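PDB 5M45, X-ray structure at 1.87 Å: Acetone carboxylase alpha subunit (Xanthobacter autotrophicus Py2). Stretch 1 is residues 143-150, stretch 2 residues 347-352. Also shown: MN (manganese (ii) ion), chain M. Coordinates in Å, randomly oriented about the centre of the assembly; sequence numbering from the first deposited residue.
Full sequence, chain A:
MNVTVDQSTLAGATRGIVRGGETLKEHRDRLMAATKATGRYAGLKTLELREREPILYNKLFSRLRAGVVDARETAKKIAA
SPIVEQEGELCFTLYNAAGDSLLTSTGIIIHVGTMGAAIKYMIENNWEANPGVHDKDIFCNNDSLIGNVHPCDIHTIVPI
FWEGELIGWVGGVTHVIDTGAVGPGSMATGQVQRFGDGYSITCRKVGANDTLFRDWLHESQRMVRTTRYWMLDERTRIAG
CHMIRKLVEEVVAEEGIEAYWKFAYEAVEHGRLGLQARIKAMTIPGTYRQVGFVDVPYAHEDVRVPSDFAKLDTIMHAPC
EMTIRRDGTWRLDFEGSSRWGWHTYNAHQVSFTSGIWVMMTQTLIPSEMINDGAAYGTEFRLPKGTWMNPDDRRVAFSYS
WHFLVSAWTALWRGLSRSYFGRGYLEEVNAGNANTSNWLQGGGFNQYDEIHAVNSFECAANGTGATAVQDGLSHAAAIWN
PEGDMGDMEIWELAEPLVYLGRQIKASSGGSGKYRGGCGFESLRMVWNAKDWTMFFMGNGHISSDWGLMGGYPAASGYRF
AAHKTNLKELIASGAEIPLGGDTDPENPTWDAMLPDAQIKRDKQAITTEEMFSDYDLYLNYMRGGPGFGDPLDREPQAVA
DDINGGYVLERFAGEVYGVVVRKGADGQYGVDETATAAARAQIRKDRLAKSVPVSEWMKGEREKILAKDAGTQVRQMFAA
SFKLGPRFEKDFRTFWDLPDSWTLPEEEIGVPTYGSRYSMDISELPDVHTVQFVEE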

# COMPACT_ATOMS: atom_id res chain seq x y z
N ASP A 143 11.27 1.72 -3.84
CA ASP A 143 10.80 0.49 -4.48
C ASP A 143 11.91 -0.56 -4.63
O ASP A 143 12.87 -0.35 -5.38
CB ASP A 143 10.22 0.88 -5.87
CG ASP A 143 9.56 -0.26 -6.61
OD1 ASP A 143 9.46 -1.42 -6.07
OD2 ASP A 143 9.10 0.02 -7.74
N SER A 144 11.81 -1.67 -3.89
CA SER A 144 12.80 -2.73 -3.99
C SER A 144 12.82 -3.46 -5.34
O SER A 144 13.85 -4.08 -5.67
CB SER A 144 12.66 -3.74 -2.84
OG SER A 144 12.95 -3.13 -1.60
N LEU A 145 11.75 -3.38 -6.15
CA LEU A 145 11.79 -3.98 -7.50
C LEU A 145 12.77 -3.30 -8.47
O LEU A 145 13.14 -3.89 -9.47
CB LEU A 145 10.38 -4.07 -8.13
CG LEU A 145 9.50 -5.17 -7.57
CD1 LEU A 145 8.07 -5.11 -8.11
CD2 LEU A 145 10.09 -6.54 -7.83
N ILE A 146 13.16 -2.06 -8.18
CA ILE A 146 14.16 -1.35 -8.97
C ILE A 146 15.50 -1.18 -8.22
O ILE A 146 16.38 -0.45 -8.70
CB ILE A 146 13.64 0.01 -9.50
CG1 ILE A 146 13.45 1.03 -8.39
CG2 ILE A 146 12.31 -0.19 -10.24
CD1 ILE A 146 13.05 2.39 -8.89
N GLY A 147 15.66 -1.88 -7.08
CA GLY A 147 16.96 -2.02 -6.45
C GLY A 147 17.14 -1.74 -4.97
O GLY A 147 18.22 -2.07 -4.44
N ASN A 148 16.15 -1.17 -4.30
CA ASN A 148 16.29 -0.79 -2.88
C ASN A 148 16.39 -2.03 -1.92
O ASN A 148 15.92 -3.12 -2.26
CB ASN A 148 15.10 0.08 -2.43
CG ASN A 148 15.41 0.92 -1.16
OD1 ASN A 148 16.58 1.15 -0.81
ND2 ASN A 148 14.35 1.41 -0.50
N VAL A 149 16.95 -1.81 -0.72
CA VAL A 149 17.09 -2.84 0.28
C VAL A 149 15.73 -3.32 0.79
O VAL A 149 15.43 -4.53 0.76
CB VAL A 149 17.93 -2.33 1.48
CG1 VAL A 149 17.95 -3.38 2.59
CG2 VAL A 149 19.34 -1.98 1.04
N HIS A 150 14.91 -2.37 1.23
CA HIS A 150 13.57 -2.68 1.78
C HIS A 150 12.75 -1.40 1.88
O HIS A 150 13.32 -0.32 1.82
CB HIS A 150 13.63 -3.44 3.14
CG HIS A 150 14.29 -2.70 4.27
ND1 HIS A 150 14.22 -3.14 5.57
CD2 HIS A 150 15.00 -1.55 4.31
CE1 HIS A 150 14.93 -2.34 6.35
NE2 HIS A 150 15.41 -1.37 5.61
N ALA A 347 15.92 -10.40 -2.12
CA ALA A 347 16.68 -9.20 -2.45
C ALA A 347 16.64 -8.84 -3.96
O ALA A 347 15.62 -9.13 -4.66
CB ALA A 347 18.12 -9.34 -1.88
N HIS A 348 17.66 -8.14 -4.44
CA HIS A 348 17.71 -7.60 -5.79
C HIS A 348 19.18 -7.48 -6.17
O HIS A 348 20.03 -7.37 -5.27
CB HIS A 348 17.01 -6.24 -5.82
CG HIS A 348 16.80 -5.65 -7.18
ND1 HIS A 348 17.79 -4.99 -7.86
CD2 HIS A 348 15.68 -5.52 -7.94
CE1 HIS A 348 17.32 -4.53 -9.01
NE2 HIS A 348 16.04 -4.82 -9.07
N GLN A 349 19.47 -7.54 -7.47
CA GLN A 349 20.86 -7.44 -7.93
C GLN A 349 21.58 -6.17 -7.42
O GLN A 349 22.75 -6.23 -7.07
CB GLN A 349 20.96 -7.64 -9.47
CG GLN A 349 20.42 -6.47 -10.31
CD GLN A 349 20.66 -6.72 -11.81
OE1 GLN A 349 21.54 -6.15 -12.41
NE2 GLN A 349 19.88 -7.61 -12.39
N VAL A 350 20.90 -5.05 -7.39
CA VAL A 350 21.45 -3.78 -6.90
C VAL A 350 21.79 -3.82 -5.40
O VAL A 350 22.91 -3.45 -5.02
CB VAL A 350 20.49 -2.59 -7.18
CG1 VAL A 350 20.99 -1.33 -6.50
CG2 VAL A 350 20.32 -2.34 -8.69
N SER A 351 20.85 -4.22 -4.54
CA SER A 351 21.14 -4.27 -3.11
C SER A 351 22.23 -5.33 -2.79
O SER A 351 23.08 -5.08 -1.94
CB SER A 351 19.86 -4.53 -2.29
OG SER A 351 19.22 -5.76 -2.66
N PHE A 352 22.18 -6.48 -3.46
CA PHE A 352 23.19 -7.50 -3.25
C PHE A 352 24.61 -7.03 -3.60
O PHE A 352 25.53 -7.16 -2.78
CB PHE A 352 22.86 -8.79 -4.01
CG PHE A 352 23.80 -9.94 -3.70
CD1 PHE A 352 23.61 -10.70 -2.57
CD2 PHE A 352 24.85 -10.22 -4.52
CE1 PHE A 352 24.49 -11.75 -2.25
CE2 PHE A 352 25.72 -11.30 -4.24
CZ PHE A 352 25.55 -12.04 -3.09
MN MN M . 16.83 0.20 6.59
O HOH W 1 16.59 -5.91 -1.53

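Two segments of one chain, at least 201 residues apart in sequence where they touch, bring a glycine-containing loop against the start of a helix, burying 275 Å² in total; the closest CA atoms are those of Gly-147 and Val-350, 4.8 Å apart. Ala-347 barely takes part. His-348, the N-cap residue, points toward the loop and works with both ring nitrogens: ND1 accepts from Val-350 N at 3.1 Å, capping the helix, which leaves NE2 to donate a weak hydrogen bond to Leu-145 O (3.1 Å, 123°) near the ring plane. Gly-147 CA lies over one ring face, 3.6 Å from the centroid, in a CH-pi contact. Gln-349 makes no contact with the loop. Val-350 packs its CG1 3.5 Å from Gly-147 O; an ideal CB on Gly-147 would sit 3.0 Å from Val-350 CB, a clash, and the backbone angles of Gly-147 (130/-10) by themselves call for glycine, because a CB would be jammed against the carbonyl O of Ile-146. Ser-351 N lies 3.4 Å from Gly-147 O, but the angle is too poor for a hydrogen bond. Ser-351 CB packs 4.1 Å from Val-149 CA, while water 1 bridges the stretches, donating to Val-149 O (2.9 Å) and hydrogen-bonding Ser-351 OG (2.9 Å). Phe-352 points away, its N bonded to His-348 O (2.9 Å) within the helical turn.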